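Long-range contacts in mandalate racemase/muconate lactonizing enzyme (Unidentified, PDB 4E4U), which belongs to the enolase superfamily and probably catalyses a reaction begun by taking a proton from beside a carboxylate, its true substrate being unknown: residues A[17-25]-A[309-317]; A[39-50]-A[88-96]. All blocks are in the same frame, centred on the assembly; numbering follows the deposited sequence. Where two conformers were deposited one is given.

Contact 1 of 2, residues A[17-25]-A[309-317]; sequences HVGGMYWIF and HLYNGPVGA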
loop_
_atom_site.group_PDB
_atom_site.type_symbol
_atom_site.label_atom_id
_atom_site.label_comp_id
_atom_site.label_asym_id
_atom_site.label_seq_id
_atom_site.Cartn_x
_atom_site.Cartn_y
_atom_site.Cartn_z
ATOM N N HIS A 17 17.791 22.321 40.302
ATOM C CA HIS A 17 16.891 22.493 39.159
ATOM C C HIS A 17 16.145 21.218 38.745
ATOM O O HIS A 17 16.058 20.891 37.558
ATOM C CB HIS A 17 17.639 23.107 37.961
ATOM C CG HIS A 17 18.546 24.243 38.332
ATOM N ND1 HIS A 17 18.080 25.431 38.850
ATOM C CD2 HIS A 17 19.893 24.369 38.254
ATOM C CE1 HIS A 17 19.100 26.239 39.085
ATOM N NE2 HIS A 17 20.210 25.619 38.731
ATOM N N VAL A 18 15.592 20.503 39.720
ATOM C CA VAL A 18 14.801 19.322 39.395
ATOM C C VAL A 18 13.469 19.750 38.785
ATOM O O VAL A 18 12.680 20.456 39.412
ATOM C CB VAL A 18 14.572 18.403 40.610
ATOM C CG1 VAL A 18 14.174 17.008 40.137
ATOM C CG2 VAL A 18 15.821 18.321 41.466
ATOM N N GLY A 19 13.229 19.329 37.549
ATOM C CA GLY A 19 12.065 19.790 36.819
ATOM C C GLY A 19 12.388 20.985 35.940
ATOM O O GLY A 19 11.484 21.612 35.385
ATOM N N GLY A 20 13.674 21.313 35.818
ATOM C CA GLY A 20 14.102 22.337 34.878
ATOM C C GLY A 20 14.489 23.661 35.506
ATOM O O GLY A 20 14.513 23.799 36.725
ATOM N N MET A 21 14.794 24.646 34.666
ATOM C CA MET A 21 15.291 25.932 35.147
ATOM C C MET A 21 14.208 26.882 35.659
ATOM O O MET A 21 14.445 27.656 36.579
ATOM C CB MET A 21 16.100 26.623 34.046
ATOM C CG MET A 21 17.292 25.820 33.538
ATOM S SD MET A 21 18.400 25.316 34.869
ATOM C CE MET A 21 18.897 26.901 35.529
ATOM N N TYR A 22 13.032 26.848 35.048
ATOM C CA TYR A 22 11.960 27.760 35.434
ATOM C C TYR A 22 10.625 27.171 35.041
ATOM O O TYR A 22 10.544 26.365 34.115
ATOM C CB TYR A 22 12.136 29.157 34.803
ATOM C CG TYR A 22 12.338 29.105 33.309
ATOM C CD1 TYR A 22 11.252 29.002 32.440
ATOM C CD2 TYR A 22 13.614 29.114 32.763
ATOM C CE1 TYR A 22 11.435 28.917 31.068
ATOM C CE2 TYR A 22 13.807 29.040 31.398
ATOM C CZ TYR A 22 12.720 28.933 30.555
ATOM O OH TYR A 22 12.935 28.851 29.202
ATOM N N TRP A 23 9.584 27.577 35.754
ATOM C CA TRP A 23 8.222 27.168 35.433
ATOM C C TRP A 23 7.395 28.397 35.100
ATOM O O TRP A 23 7.489 29.423 35.777
ATOM C CB TRP A 23 7.602 26.404 36.603
ATOM C CG TRP A 23 8.355 25.155 36.957
ATOM C CD1 TRP A 23 9.098 24.372 36.110
ATOM C CD2 TRP A 23 8.463 24.551 38.256
ATOM N NE1 TRP A 23 9.644 23.314 36.802
ATOM C CE2 TRP A 23 9.270 23.402 38.120
ATOM C CE3 TRP A 23 7.946 24.871 39.517
ATOM C CZ2 TRP A 23 9.586 22.578 39.205
ATOM C CZ3 TRP A 23 8.254 24.044 40.592
ATOM C CH2 TRP A 23 9.064 22.914 40.429
ATOM N N ILE A 24 6.596 28.287 34.041
ATOM C CA ILE A 24 5.803 29.406 33.558
ATOM C C ILE A 24 4.349 29.236 33.968
ATOM O O ILE A 24 3.648 28.376 33.426
ATOM C CB ILE A 24 5.872 29.512 32.020
ATOM C CG1 ILE A 24 7.324 29.591 31.544
ATOM C CG2 ILE A 24 5.085 30.719 31.542
ATOM C CD1 ILE A 24 7.475 29.471 30.031
ATOM N N PHE A 25 3.891 30.056 34.912
ATOM C CA PHE A 25 2.511 29.970 35.382
ATOM C C PHE A 25 1.691 31.152 34.897
ATOM O O PHE A 25 2.205 32.264 34.772
ATOM C CB PHE A 25 2.453 29.924 36.915
ATOM C CG PHE A 25 3.199 28.769 37.522
ATOM C CD1 PHE A 25 2.841 27.457 37.236
ATOM C CD2 PHE A 25 4.250 28.995 38.403
ATOM C CE1 PHE A 25 3.529 26.394 37.805
ATOM C CE2 PHE A 25 4.932 27.941 38.974
ATOM C CZ PHE A 25 4.578 26.638 38.672
ATOM N N HIS A 309 3.760 13.071 29.892
ATOM C CA HIS A 309 5.084 13.557 30.232
ATOM C C HIS A 309 4.986 14.665 31.268
ATOM O O HIS A 309 4.027 15.448 31.278
ATOM C CB HIS A 309 5.742 14.104 28.961
ATOM C CG HIS A 309 6.970 14.919 29.213
ATOM N ND1 HIS A 309 6.934 16.286 29.377
ATOM C CD2 HIS A 309 8.276 14.566 29.294
ATOM C CE1 HIS A 309 8.161 16.737 29.576
ATOM N NE2 HIS A 309 8.991 15.713 29.527
ATOM N N LEU A 310 5.990 14.747 32.130
ATOM C CA LEU A 310 6.060 15.833 33.089
ATOM C C LEU A 310 7.521 16.161 33.397
ATOM O O LEU A 310 8.243 15.342 33.962
ATOM C CB LEU A 310 5.294 15.455 34.361
ATOM C CG LEU A 310 4.557 16.567 35.102
ATOM C CD1 LEU A 310 5.542 17.584 35.659
ATOM C CD2 LEU A 310 3.528 17.233 34.193
ATOM N N TYR A 311 7.955 17.353 32.998
ATOM C CA TYR A 311 9.253 17.874 33.408
ATOM C C TYR A 311 9.088 19.367 33.615
ATOM O O TYR A 311 9.634 20.190 32.877
ATOM C CB TYR A 311 10.365 17.578 32.390
ATOM C CG TYR A 311 11.731 17.779 33.012
ATOM C CD1 TYR A 311 12.181 16.931 34.019
ATOM C CD2 TYR A 311 12.555 18.834 32.631
ATOM C CE1 TYR A 311 13.411 17.114 34.620
ATOM C CE2 TYR A 311 13.801 19.021 33.230
ATOM C CZ TYR A 311 14.220 18.154 34.219
ATOM O OH TYR A 311 15.447 18.328 34.822
ATOM N N ASN A 312 8.307 19.705 34.631
ATOM C CA ASN A 312 7.852 21.069 34.841
ATOM C C ASN A 312 7.170 21.126 36.204
ATOM O O ASN A 312 7.381 20.224 37.027
ATOM C CB ASN A 312 6.962 21.566 33.675
ATOM C CG ASN A 312 5.848 20.599 33.307
ATOM O OD1 ASN A 312 6.053 19.624 32.571
ATOM N ND2 ASN A 312 4.648 20.887 33.788
ATOM N N GLY A 313 6.363 22.159 36.446
ATOM C CA GLY A 313 5.836 22.429 37.774
ATOM C C GLY A 313 4.604 21.633 38.170
ATOM O O GLY A 313 4.089 20.816 37.401
ATOM N N PRO A 314 4.115 21.874 39.391
ATOM C CA PRO A 314 2.995 21.089 39.913
ATOM C C PRO A 314 1.643 21.502 39.343
ATOM O O PRO A 314 0.675 20.768 39.511
ATOM C CB PRO A 314 3.047 21.371 41.420
ATOM C CG PRO A 314 3.645 22.733 41.501
ATOM C CD PRO A 314 4.670 22.783 40.407
ATOM N N VAL A 315 1.563 22.651 38.678
ATOM C CA VAL A 315 0.293 23.049 38.074
ATOM C C VAL A 315 0.036 22.217 36.815
ATOM O O VAL A 315 -1.049 21.654 36.643
ATOM C CB VAL A 315 0.234 24.564 37.790
ATOM C CG1 VAL A 315 -1.025 24.913 37.005
ATOM C CG2 VAL A 315 0.295 25.355 39.105
ATOM N N GLY A 316 1.033 22.119 35.943
ATOM C CA GLY A 316 0.938 21.219 34.808
ATOM C C GLY A 316 0.740 19.780 35.259
ATOM O O GLY A 316 -0.007 19.028 34.635
ATOM N N ALA A 317 1.399 19.389 36.349
ATOM C CA ALA A 317 1.207 18.042 36.887
ATOM C C ALA A 317 -0.242 17.831 37.327
ATOM O O ALA A 317 -0.849 16.795 37.021
ATOM C CB ALA A 317 2.163 17.778 38.037
HETATM O O HOH W 1 17.424 20.586 35.076
#
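Trp23 lies flat against Gly313, the N-cap residue of helix 314-325, and so brings the antiparallel sheet of the N-terminal capping domain against the C-terminal TIM-barrel-type (modified beta/alpha-barrel) domain, the two-domain plan of the enolase superfamily. From CB the indole is swung beside its own backbone N, with CG anti to the carbonyl carbon (chi1 -60°), and one face turns to the chain opposite. CG, CD1 and CE2 lie by Gly313 N; CD2 is 3.4 Å from Gly313 CA, which stands over the six-membered ring as a CH-pi contact, 3.6 Å from its centroid. NE1 passes over the Asn312 carbonyl carbon and CZ2 comes nearest Asn312 O, while CE3 lies by Gly313 CA and Pro314 CD, and at the far rim CZ3 meets Pro314 CD at 3.8 Å. The NE1 hydrogen runs almost straight to Gly19 O (2.9 Å, 165°), which lies in the indole plane and also accepts from His387. This in-plane bond, with the packing on the face, helps fix the rotation of the ring.

Further along the strand, Phe25 puts CE1 against Val315 CG2, and Pro314 CD comes up at the edge of the phenyl ring. At the other end the roles reverse: Gly19 CA, in the type II turn 17-20, stands over one face of Tyr311, 3.8 Å from its centroid. Beyond that ring its hydroxyl is tied to the turn through one water, which donates to His17 O at 2.8 Å and lies 3.0 Å from Tyr311 OH.

Contact 2 of 2, residues A[39-50]-A[88-96]; sequences EIYSATFGPKAM and LTMMGVVSG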
loop_
_atom_site.group_PDB
_atom_site.type_symbol
_atom_site.label_atom_id
_atom_site.label_comp_id
_atom_site.label_asym_id
_atom_site.label_seq_id
_atom_site.Cartn_x
_atom_site.Cartn_y
_atom_site.Cartn_z
ATOM N N GLU A 39 -0.257 26.267 33.531
ATOM C CA GLU A 39 1.177 26.199 33.300
ATOM C C GLU A 39 1.434 26.027 31.812
ATOM O O GLU A 39 0.675 25.346 31.115
ATOM C CB GLU A 39 1.822 25.052 34.092
ATOM C CG GLU A 39 3.335 25.006 33.922
ATOM C CD GLU A 39 4.061 24.150 34.943
ATOM O OE1 GLU A 39 3.422 23.565 35.849
ATOM O OE2 GLU A 39 5.305 24.071 34.831
ATOM N N ILE A 40 2.499 26.667 31.339
ATOM C CA ILE A 40 2.895 26.652 29.943
ATOM C C ILE A 40 4.207 25.891 29.793
ATOM O O ILE A 40 5.157 26.152 30.531
ATOM C CB ILE A 40 3.069 28.097 29.443
ATOM C CG1 ILE A 40 1.708 28.795 29.417
ATOM C CG2 ILE A 40 3.766 28.143 28.086
ATOM C CD1 ILE A 40 1.758 30.285 29.189
ATOM N N TYR A 41 4.259 24.949 28.849
ATOM C CA TYR A 41 5.479 24.191 28.590
ATOM C C TYR A 41 5.983 24.587 27.214
ATOM O O TYR A 41 5.444 24.150 26.191
ATOM C CB TYR A 41 5.220 22.685 28.650
ATOM C CG TYR A 41 6.470 21.827 28.705
ATOM C CD1 TYR A 41 7.241 21.781 29.854
ATOM C CD2 TYR A 41 6.864 21.047 27.625
ATOM C CE1 TYR A 41 8.374 20.996 29.930
ATOM C CE2 TYR A 41 8.002 20.248 27.693
ATOM C CZ TYR A 41 8.754 20.235 28.851
ATOM O OH TYR A 41 9.889 19.456 28.951
ATOM N N SER A 42 6.994 25.450 27.186
ATOM C CA SER A 42 7.544 25.937 25.926
ATOM C C SER A 42 8.860 26.636 26.195
ATOM O O SER A 42 8.917 27.567 26.999
ATOM C CB SER A 42 6.579 26.930 25.277
ATOM O OG SER A 42 7.006 27.260 23.970
ATOM N N ALA A 43 9.914 26.200 25.514
ATOM C CA ALA A 43 11.234 26.785 25.726
ATOM C C ALA A 43 11.996 27.029 24.430
ATOM O O ALA A 43 13.221 27.134 24.439
ATOM C CB ALA A 43 12.058 25.927 26.687
ATOM N N THR A 44 11.279 27.117 23.313
ATOM C CA THR A 44 11.907 27.556 22.070
ATOM C C THR A 44 12.611 28.895 22.293
ATOM O O THR A 44 13.747 29.099 21.836
ATOM C CB THR A 44 10.867 27.709 20.959
ATOM O OG1 THR A 44 10.119 26.496 20.839
ATOM C CG2 THR A 44 11.538 28.013 19.630
ATOM N N PHE A 45 11.918 29.791 23.003
ATOM C CA PHE A 45 12.423 31.116 23.357
ATOM C C PHE A 45 12.463 31.230 24.867
ATOM O O PHE A 45 11.668 30.584 25.554
ATOM C CB PHE A 45 11.516 32.219 22.801
ATOM C CG PHE A 45 11.106 31.997 21.380
ATOM C CD1 PHE A 45 12.056 31.980 20.367
ATOM C CD2 PHE A 45 9.773 31.791 21.051
ATOM C CE1 PHE A 45 11.680 31.761 19.045
ATOM C CE2 PHE A 45 9.394 31.567 19.734
ATOM C CZ PHE A 45 10.351 31.554 18.726
ATOM N N GLY A 46 13.371 32.065 25.374
ATOM C CA GLY A 46 13.541 32.265 26.804
ATOM C C GLY A 46 12.433 33.058 27.470
ATOM O O GLY A 46 11.581 33.635 26.797
ATOM N N PRO A 47 12.426 33.072 28.804
ATOM C CA PRO A 47 11.364 33.718 29.581
ATOM C C PRO A 47 11.195 35.222 29.322
ATOM O O PRO A 47 10.085 35.724 29.499
ATOM C CB PRO A 47 11.773 33.439 31.036
ATOM C CG PRO A 47 13.236 33.054 30.967
ATOM C CD PRO A 47 13.371 32.342 29.664
ATOM N N LYS A 48 12.249 35.924 28.906
ATOM C CA LYS A 48 12.130 37.347 28.571
ATOM C C LYS A 48 11.247 37.566 27.343
ATOM O O LYS A 48 10.563 38.583 27.218
ATOM C CB LYS A 48 13.511 37.953 28.338
ATOM C CG LYS A 48 13.564 39.465 28.394
ATOM C CD LYS A 48 14.951 39.928 28.820
ATOM C CE LYS A 48 15.613 38.888 29.726
ATOM N NZ LYS A 48 16.481 39.482 30.781
ATOM N N ALA A 49 11.262 36.608 26.431
ATOM C CA ALA A 49 10.380 36.658 25.277
ATOM C C ALA A 49 9.004 36.091 25.617
ATOM O O ALA A 49 7.992 36.557 25.093
ATOM C CB ALA A 49 10.993 35.902 24.112
ATOM N N MET A 50 8.959 35.086 26.491
ATOM C CA MET A 50 7.690 34.432 26.804
ATOM C C MET A 50 6.681 35.373 27.461
ATOM O O MET A 50 5.491 35.279 27.194
ATOM C CB MET A 50 7.907 33.185 27.666
ATOM C CG MET A 50 8.549 32.029 26.902
ATOM S SD MET A 50 7.584 31.477 25.486
ATOM C CE MET A 50 6.188 30.715 26.305
ATOM N N LEU A 88 4.426 25.732 17.751
ATOM C CA LEU A 88 4.762 25.048 18.997
ATOM C C LEU A 88 4.675 25.958 20.234
ATOM O O LEU A 88 4.137 25.561 21.269
ATOM C CB LEU A 88 6.161 24.440 18.884
ATOM C CG LEU A 88 6.632 23.577 20.053
ATOM C CD1 LEU A 88 5.807 22.298 20.169
ATOM C CD2 LEU A 88 8.098 23.251 19.881
ATOM N N THR A 89 5.198 27.176 20.135
ATOM C CA THR A 89 5.143 28.081 21.278
ATOM C C THR A 89 3.711 28.515 21.554
ATOM O O THR A 89 3.287 28.549 22.713
ATOM C CB THR A 89 6.070 29.300 21.096
ATOM O OG1 THR A 89 7.429 28.853 21.025
ATOM C CG2 THR A 89 5.929 30.275 22.252
ATOM N N MET A 90 2.953 28.811 20.499
ATOM C CA MET A 90 1.557 29.215 20.677
ATOM C C MET A 90 0.770 28.103 21.350
ATOM O O MET A 90 -0.058 28.361 22.218
ATOM C CB MET A 90 0.911 29.560 19.336
ATOM C CG MET A 90 -0.597 29.798 19.420
ATOM S SD MET A 90 -1.068 31.157 20.521
ATOM C CE MET A 90 -1.283 32.469 19.320
ATOM N N MET A 91 1.029 26.861 20.961
ATOM C CA MET A 91 0.314 25.754 21.566
ATOM C C MET A 91 0.645 25.604 23.049
ATOM O O MET A 91 -0.240 25.315 23.855
ATOM C CB MET A 91 0.554 24.469 20.792
ATOM C CG MET A 91 -0.109 24.455 19.415
ATOM S SD MET A 91 -1.913 24.550 19.451
ATOM C CE MET A 91 -2.227 26.302 19.247
ATOM N N GLY A 92 1.907 25.812 23.426
ATOM C CA GLY A 92 2.256 25.836 24.839
ATOM C C GLY A 92 1.506 26.925 25.588
ATOM O O GLY A 92 0.943 26.693 26.660
ATOM N N VAL A 93 1.480 28.125 25.019
ATOM C CA VAL A 93 0.793 29.240 25.661
ATOM C C VAL A 93 -0.697 28.970 25.823
ATOM O O VAL A 93 -1.256 29.144 26.914
ATOM C CB VAL A 93 1.007 30.558 24.898
ATOM C CG1 VAL A 93 0.181 31.683 25.517
ATOM C CG2 VAL A 93 2.482 30.921 24.890
ATOM N N VAL A 94 -1.352 28.534 24.754
ATOM C CA VAL A 94 -2.782 28.280 24.866
ATOM C C VAL A 94 -3.081 27.121 25.815
ATOM O O VAL A 94 -4.130 27.110 26.451
ATOM C CB VAL A 94 -3.485 28.105 23.496
ATOM C CG1 VAL A 94 -3.298 26.697 22.950
ATOM C CG2 VAL A 94 -4.965 28.446 23.633
ATOM N N SER A 95 -2.159 26.166 25.942
ATOM C CA SER A 95 -2.356 25.065 26.886
ATOM C C SER A 95 -2.513 25.607 28.304
ATOM O O SER A 95 -3.384 25.170 29.058
ATOM C CB SER A 95 -1.171 24.106 26.867
ATOM O OG SER A 95 -1.005 23.494 25.608
ATOM N N GLY A 96 -1.655 26.556 28.669
ATOM C CA GLY A 96 -1.698 27.139 29.998
ATOM C C GLY A 96 -2.969 27.934 30.208
ATOM O O GLY A 96 -3.613 27.830 31.250
HETATM O O HOH W 2 5.489 24.107 23.406
HETATM O O HOH W 3 8.932 29.173 23.463
#
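Ile40 lies over the Gly92 carbonyl of helix 88-109, its CG2 3.5 Å from Gly92 O, while CG1 rests near Gly96 CA and CD1 runs on to Val93 CA. CG2 is anti to the backbone N and CG1 swings beside it (chi1 -67°), which spreads the two branches along the helix surface. The two glycines, one helical turn apart, let the backbone of Glu39 to Tyr41 come very close: Glu39 O is 3.2 Å from Gly96 CA, and Tyr41 O faces Gly92 CA. Here the last strand of the N-terminal domain's three-stranded sheet meets its helical layer.

Further on, Thr89 meets the most partners: Ser42, Thr44, Phe45 and Met50. Ser42 OG lies 3.4 Å from Thr89 CA. The methyl CG2 of Thr89 meets Met50 SD tip to tip at 3.8 Å; the Met50 chain, bent at chi2 and chi3, carries CE on past Val93 CG2 in the opposite direction. On its other branch Thr89 OG1 turns to the loop, with Thr44 OG1 and Phe45 CE2 each 3.6 Å away. One water joins this group: it donates to Thr89 OG1 (2.9 Å), accepts from Phe45 N and hydrogen-bonds with Ser42 OG. A second water donates both its hydrogens, to Tyr41 O and Leu88 O.

Asp87 of the second subunit hydrogen-bonds to both Thr44 OG1 and Thr89 OG1. Apolar contacts of Ile40, Met50 and Val93 thus run alongside a polar strip, bridged by the two waters and completed by a neighbour's carboxylate, which the two threonine hydroxyls probably help to stabilise as the anion.

Overall arrangement
From the N terminus the chain runs through strand 3-12 into the turn and strand 22-30 of contact 1, whose partner arrives only after 283 further residues. Strand 35-40 follows at once and leads into contact 2, a much shorter loop of 37 intervening residues that closes on helix 88-109 and nests inside the first. Contact 2 thus joins the sheet and the loop after it to helix 88-109 within the N-terminal domain, and contact 1 joins that domain to the C-terminal TIM-barrel-type one. Their centres are 12 Å apart, and Glu39 links them: its OE2 and OE1 probably accept from Gly313 N and Gly316 N at the start of helix 314-325. Tyr41 also meets the His309 ring.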